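Naphthalene dioxygenase large subunit (Rhodococcus sp., PDB 2B1X) is the large subunit of a Rieske-type ring-hydroxylating dioxygenase and carries a [2Fe-2S] cluster and a separate mononuclear iron site. Local coordinates at residues S19-D30 / A388-R399. Residues are numbered along the deposited sequence; the frame is centred on the assembly and turned at random.
Sequences SDWTVPAAIIND and AKTGELNYQMGR
Val-23 and Leu-393 form the hydrogen-bonded pair of a two-stranded antiparallel sheet, strands 22-24 and 392-394. This sheet joins the N-terminal part of the chain to the catalytic domain. Leu-393 N donates to Val-23 O at 2.6 Å, and Val-23 N to Leu-393 O. Tyr-395 N to Trp-21 O and Ala-25 N to Gly-391 O extend the ladder at its two ends. A water also donates to Gly-391 O and to Lys-389 O, bridging the two carbonyls.

Apolar contacts lie on the Val-23 and Leu-393 face. Val-23 CG2 meets Tyr-395 CD1 at 3.8 Å, while both methyls of Leu-393 touch Ile-28 CD1. The Tyr-395 hydroxyl is hydrogen-bonded to Asp-208 OD2, and its side chain packs on Gln-424 and Leu-428 of helix 422-436. The second subunit also reaches this sheet: its Arg-89 forms a salt bridge with Glu-392.

At one end, the Lys-389 chain is extended beyond CG and ends in a salt bridge. Its NZ meets Asp-30 OD2 at 2.8 Å, on that oxygen's anti lone pair. At the other, Gln-396 NE2 donates to Asp-20 O at 2.8 Å, in the carbonyl plane.

Arg-399 runs over one face of the Trp-21 ring, with CG 3.8 Å above its plane. CG is anti to the backbone N (chi1 -158°), and the extended chain brings the guanidinium to Ser-19, its plane perpendicular to the indole. There NE, at 2.9 Å, and NH2, at 3.0 Å, grip the single atom Ser-19 O side-on.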
loop_
_atom_site.group_PDB
_atom_site.type_symbol
_atom_site.label_atom_id
_atom_site.label_comp_id
_atom_site.label_asym_id
_atom_site.label_seq_id
_atom_site.Cartn_x
_atom_site.Cartn_y
_atom_site.Cartn_z
ATOM N N SER A 19 20.857 -5.366 35.675
ATOM C CA SER A 19 20.669 -6.318 36.777
ATOM C C SER A 19 20.305 -7.706 36.235
ATOM O O SER A 19 21.132 -8.616 36.287
ATOM C CB SER A 19 19.656 -5.806 37.795
ATOM O OG SER A 19 18.476 -5.428 37.118
ATOM N N ASP A 20 19.093 -7.858 35.687
ATOM C CA ASP A 20 18.696 -9.096 34.998
ATOM C C ASP A 20 19.458 -9.296 33.676
ATOM O O ASP A 20 19.517 -10.401 33.178
ATOM C CB ASP A 20 17.176 -9.098 34.707
ATOM C CG ASP A 20 16.325 -9.244 35.965
ATOM O OD1 ASP A 20 16.881 -9.493 37.063
ATOM O OD2 ASP A 20 15.080 -9.123 35.969
ATOM N N TRP A 21 20.030 -8.215 33.127
ATOM C CA TRP A 21 20.579 -8.187 31.757
ATOM C C TRP A 21 19.504 -8.542 30.705
ATOM O O TRP A 21 19.741 -9.374 29.823
ATOM C CB TRP A 21 21.809 -9.101 31.607
ATOM C CG TRP A 21 23.045 -8.679 32.422
ATOM C CD1 TRP A 21 23.055 -7.902 33.555
ATOM C CD2 TRP A 21 24.421 -9.001 32.152
ATOM N NE1 TRP A 21 24.345 -7.737 34.009
ATOM C CE2 TRP A 21 25.204 -8.410 33.180
ATOM C CE3 TRP A 21 25.074 -9.766 31.173
ATOM C CZ2 TRP A 21 26.607 -8.526 33.234
ATOM C CZ3 TRP A 21 26.462 -9.899 31.233
ATOM C CH2 TRP A 21 27.215 -9.268 32.257
ATOM N N THR A 22 18.323 -7.953 30.855
ATOM C CA THR A 22 17.254 -8.077 29.864
ATOM C C THR A 22 16.805 -6.690 29.464
ATOM O O THR A 22 17.172 -5.720 30.113
ATOM C CB THR A 22 16.049 -8.880 30.377
ATOM O OG1 THR A 22 15.395 -8.153 31.424
ATOM C CG2 THR A 22 16.484 -10.214 31.023
ATOM N N VAL A 23 16.020 -6.602 28.399
ATOM C CA VAL A 23 15.450 -5.320 27.932
ATOM C C VAL A 23 14.005 -5.614 27.505
ATOM O O VAL A 23 13.783 -6.678 26.929
ATOM C CB VAL A 23 16.295 -4.725 26.739
ATOM C CG1 VAL A 23 15.591 -3.483 26.092
ATOM C CG2 VAL A 23 17.652 -4.318 27.214
ATOM N N PRO A 24 13.033 -4.732 27.812
ATOM C CA PRO A 24 11.645 -4.906 27.357
ATOM C C PRO A 24 11.490 -5.021 25.849
ATOM O O PRO A 24 12.030 -4.218 25.097
ATOM C CB PRO A 24 10.954 -3.615 27.821
ATOM C CG PRO A 24 11.785 -3.146 28.968
ATOM C CD PRO A 24 13.175 -3.518 28.643
ATOM N N ALA A 25 10.718 -6.014 25.438
ATOM C CA ALA A 25 10.456 -6.295 24.030
ATOM C C ALA A 25 9.659 -5.220 23.327
ATOM O O ALA A 25 9.614 -5.176 22.085
ATOM C CB ALA A 25 9.726 -7.684 23.900
ATOM N N ALA A 26 8.976 -4.372 24.104
ATOM C CA ALA A 26 8.099 -3.380 23.528
ATOM C C ALA A 26 8.861 -2.333 22.715
ATOM O O ALA A 26 8.241 -1.559 21.985
ATOM C CB ALA A 26 7.296 -2.697 24.612
ATOM N N ILE A 27 10.188 -2.322 22.800
ATOM C CA ILE A 27 10.957 -1.277 22.116
ATOM C C ILE A 27 11.177 -1.506 20.618
ATOM O O ILE A 27 11.576 -0.577 19.922
ATOM C CB ILE A 27 12.304 -1.031 22.796
ATOM C CG1 ILE A 27 13.236 -2.225 22.550
ATOM C CG2 ILE A 27 12.118 -0.702 24.280
ATOM C CD1 ILE A 27 14.685 -1.927 22.833
ATOM N N ILE A 28 10.890 -2.708 20.123
ATOM C CA ILE A 28 11.219 -3.065 18.753
ATOM C C ILE A 28 10.268 -2.519 17.675
ATOM O O ILE A 28 10.708 -1.909 16.688
ATOM C CB ILE A 28 11.400 -4.612 18.611
ATOM C CG1 ILE A 28 12.637 -5.075 19.395
ATOM C CG2 ILE A 28 11.547 -5.004 17.153
ATOM C CD1 ILE A 28 12.683 -6.564 19.622
ATOM N N ASN A 29 8.980 -2.767 17.850
ATOM C CA ASN A 29 7.992 -2.414 16.839
ATOM C C ASN A 29 6.758 -1.807 17.522
ATOM O O ASN A 29 5.833 -2.529 17.891
ATOM C CB ASN A 29 7.615 -3.670 16.047
ATOM C CG ASN A 29 6.606 -3.397 14.962
ATOM O OD1 ASN A 29 6.216 -2.235 14.731
ATOM N ND2 ASN A 29 6.132 -4.458 14.312
ATOM N N ASP A 30 6.767 -0.497 17.709
ATOM C CA ASP A 30 5.660 0.206 18.367
ATOM C C ASP A 30 5.511 1.641 17.843
ATOM O O ASP A 30 6.483 2.375 17.847
ATOM C CB ASP A 30 5.915 0.211 19.875
ATOM C CG ASP A 30 4.755 0.776 20.641
ATOM O OD1 ASP A 30 4.809 1.974 20.992
ATOM O OD2 ASP A 30 3.734 0.116 20.892
ATOM N N ALA A 388 3.365 -10.372 22.875
ATOM C CA ALA A 388 4.798 -10.453 22.628
ATOM C C ALA A 388 5.548 -9.270 23.310
ATOM O O ALA A 388 6.648 -9.425 23.880
ATOM C CB ALA A 388 5.047 -10.447 21.095
ATOM N N LYS A 389 4.900 -8.116 23.280
ATOM C CA LYS A 389 5.468 -6.845 23.725
ATOM C C LYS A 389 5.612 -6.758 25.238
ATOM O O LYS A 389 6.348 -5.906 25.719
ATOM C CB LYS A 389 4.597 -5.697 23.246
ATOM C CG LYS A 389 4.899 -5.183 21.810
ATOM C CD LYS A 389 3.833 -4.106 21.475
ATOM C CE LYS A 389 4.279 -3.161 20.386
ATOM N NZ LYS A 389 3.128 -2.404 19.856
ATOM N N THR A 390 4.921 -7.628 25.972
ATOM C CA THR A 390 5.001 -7.649 27.434
ATOM C C THR A 390 6.160 -8.481 27.935
ATOM O O THR A 390 6.472 -8.509 29.130
ATOM C CB THR A 390 3.684 -8.157 28.067
ATOM O OG1 THR A 390 3.489 -9.546 27.746
ATOM C CG2 THR A 390 2.457 -7.419 27.539
ATOM N N GLY A 391 6.840 -9.155 27.015
ATOM C CA GLY A 391 8.027 -9.889 27.379
ATOM C C GLY A 391 9.333 -9.095 27.325
ATOM O O GLY A 391 9.374 -7.846 27.177
ATOM N N GLU A 392 10.410 -9.838 27.460
ATOM C CA GLU A 392 11.740 -9.262 27.540
ATOM C C GLU A 392 12.637 -9.869 26.447
ATOM O O GLU A 392 12.370 -10.969 25.938
ATOM C CB GLU A 392 12.317 -9.472 28.961
ATOM C CG GLU A 392 12.606 -10.916 29.323
ATOM C CD GLU A 392 11.374 -11.724 29.783
ATOM O OE1 GLU A 392 10.611 -12.245 28.925
ATOM O OE2 GLU A 392 11.170 -11.885 31.015
ATOM N N LEU A 393 13.632 -9.111 26.031
ATOM C CA LEU A 393 14.732 -9.636 25.225
ATOM C C LEU A 393 15.845 -10.129 26.159
ATOM O O LEU A 393 16.099 -9.493 27.189
ATOM C CB LEU A 393 15.244 -8.519 24.333
ATOM C CG LEU A 393 14.213 -7.862 23.407
ATOM C CD1 LEU A 393 14.812 -6.634 22.676
ATOM C CD2 LEU A 393 13.609 -8.861 22.396
ATOM N N ASN A 394 16.507 -11.250 25.814
ATOM C CA ASN A 394 17.513 -11.800 26.690
ATOM C C ASN A 394 18.908 -11.333 26.241
ATOM O O ASN A 394 19.407 -11.726 25.180
ATOM C CB ASN A 394 17.399 -13.353 26.767
ATOM C CG ASN A 394 18.384 -13.987 27.775
ATOM O OD1 ASN A 394 19.600 -13.909 27.605
ATOM N ND2 ASN A 394 17.842 -14.667 28.800
ATOM N N TYR A 395 19.519 -10.483 27.067
ATOM C CA TYR A 395 20.868 -10.051 26.845
ATOM C C TYR A 395 21.819 -10.591 27.937
ATOM O O TYR A 395 22.815 -9.924 28.312
ATOM C CB TYR A 395 20.882 -8.518 26.794
ATOM C CG TYR A 395 20.318 -7.992 25.483
ATOM C CD1 TYR A 395 19.043 -7.436 25.438
ATOM C CD2 TYR A 395 21.078 -8.032 24.288
ATOM C CE1 TYR A 395 18.522 -6.959 24.249
ATOM C CE2 TYR A 395 20.548 -7.521 23.084
ATOM C CZ TYR A 395 19.269 -7.008 23.091
ATOM O OH TYR A 395 18.702 -6.524 21.949
ATOM N N GLN A 396 21.526 -11.802 28.422
ATOM C CA GLN A 396 22.256 -12.345 29.569
ATOM C C GLN A 396 23.588 -13.059 29.268
ATOM O O GLN A 396 24.173 -13.680 30.156
ATOM C CB GLN A 396 21.370 -13.313 30.358
ATOM C CG GLN A 396 20.035 -12.700 30.861
ATOM C CD GLN A 396 19.322 -13.646 31.812
ATOM O OE1 GLN A 396 19.248 -14.855 31.562
ATOM N NE2 GLN A 396 18.775 -13.097 32.893
ATOM N N MET A 397 24.045 -13.007 28.031
ATOM C CA MET A 397 25.311 -13.657 27.675
ATOM C C MET A 397 26.468 -13.086 28.498
ATOM O O MET A 397 26.845 -11.920 28.346
ATOM C CB MET A 397 25.584 -13.496 26.176
ATOM C CG MET A 397 26.736 -14.352 25.674
ATOM S SD MET A 397 27.068 -14.001 23.975
ATOM C CE MET A 397 25.841 -14.967 23.207
ATOM N N GLY A 398 27.031 -13.921 29.393
ATOM C CA GLY A 398 28.198 -13.512 30.160
ATOM C C GLY A 398 27.812 -13.109 31.576
ATOM O O GLY A 398 28.673 -12.861 32.421
ATOM N N ARG A 399 26.520 -13.040 31.845
ATOM C CA ARG A 399 26.063 -12.708 33.194
ATOM C C ARG A 399 26.703 -13.693 34.175
ATOM O O ARG A 399 26.679 -14.932 33.970
ATOM C CB ARG A 399 24.554 -12.768 33.290
ATOM C CG ARG A 399 23.966 -11.978 34.430
ATOM C CD ARG A 399 22.448 -11.986 34.445
ATOM N NE ARG A 399 21.896 -11.283 35.593
ATOM C CZ ARG A 399 21.539 -11.888 36.724
ATOM N NH1 ARG A 399 21.682 -13.200 36.845
ATOM N NH2 ARG A 399 21.037 -11.185 37.735
HETATM O O HOH W 1 8.251 -5.310 27.344
#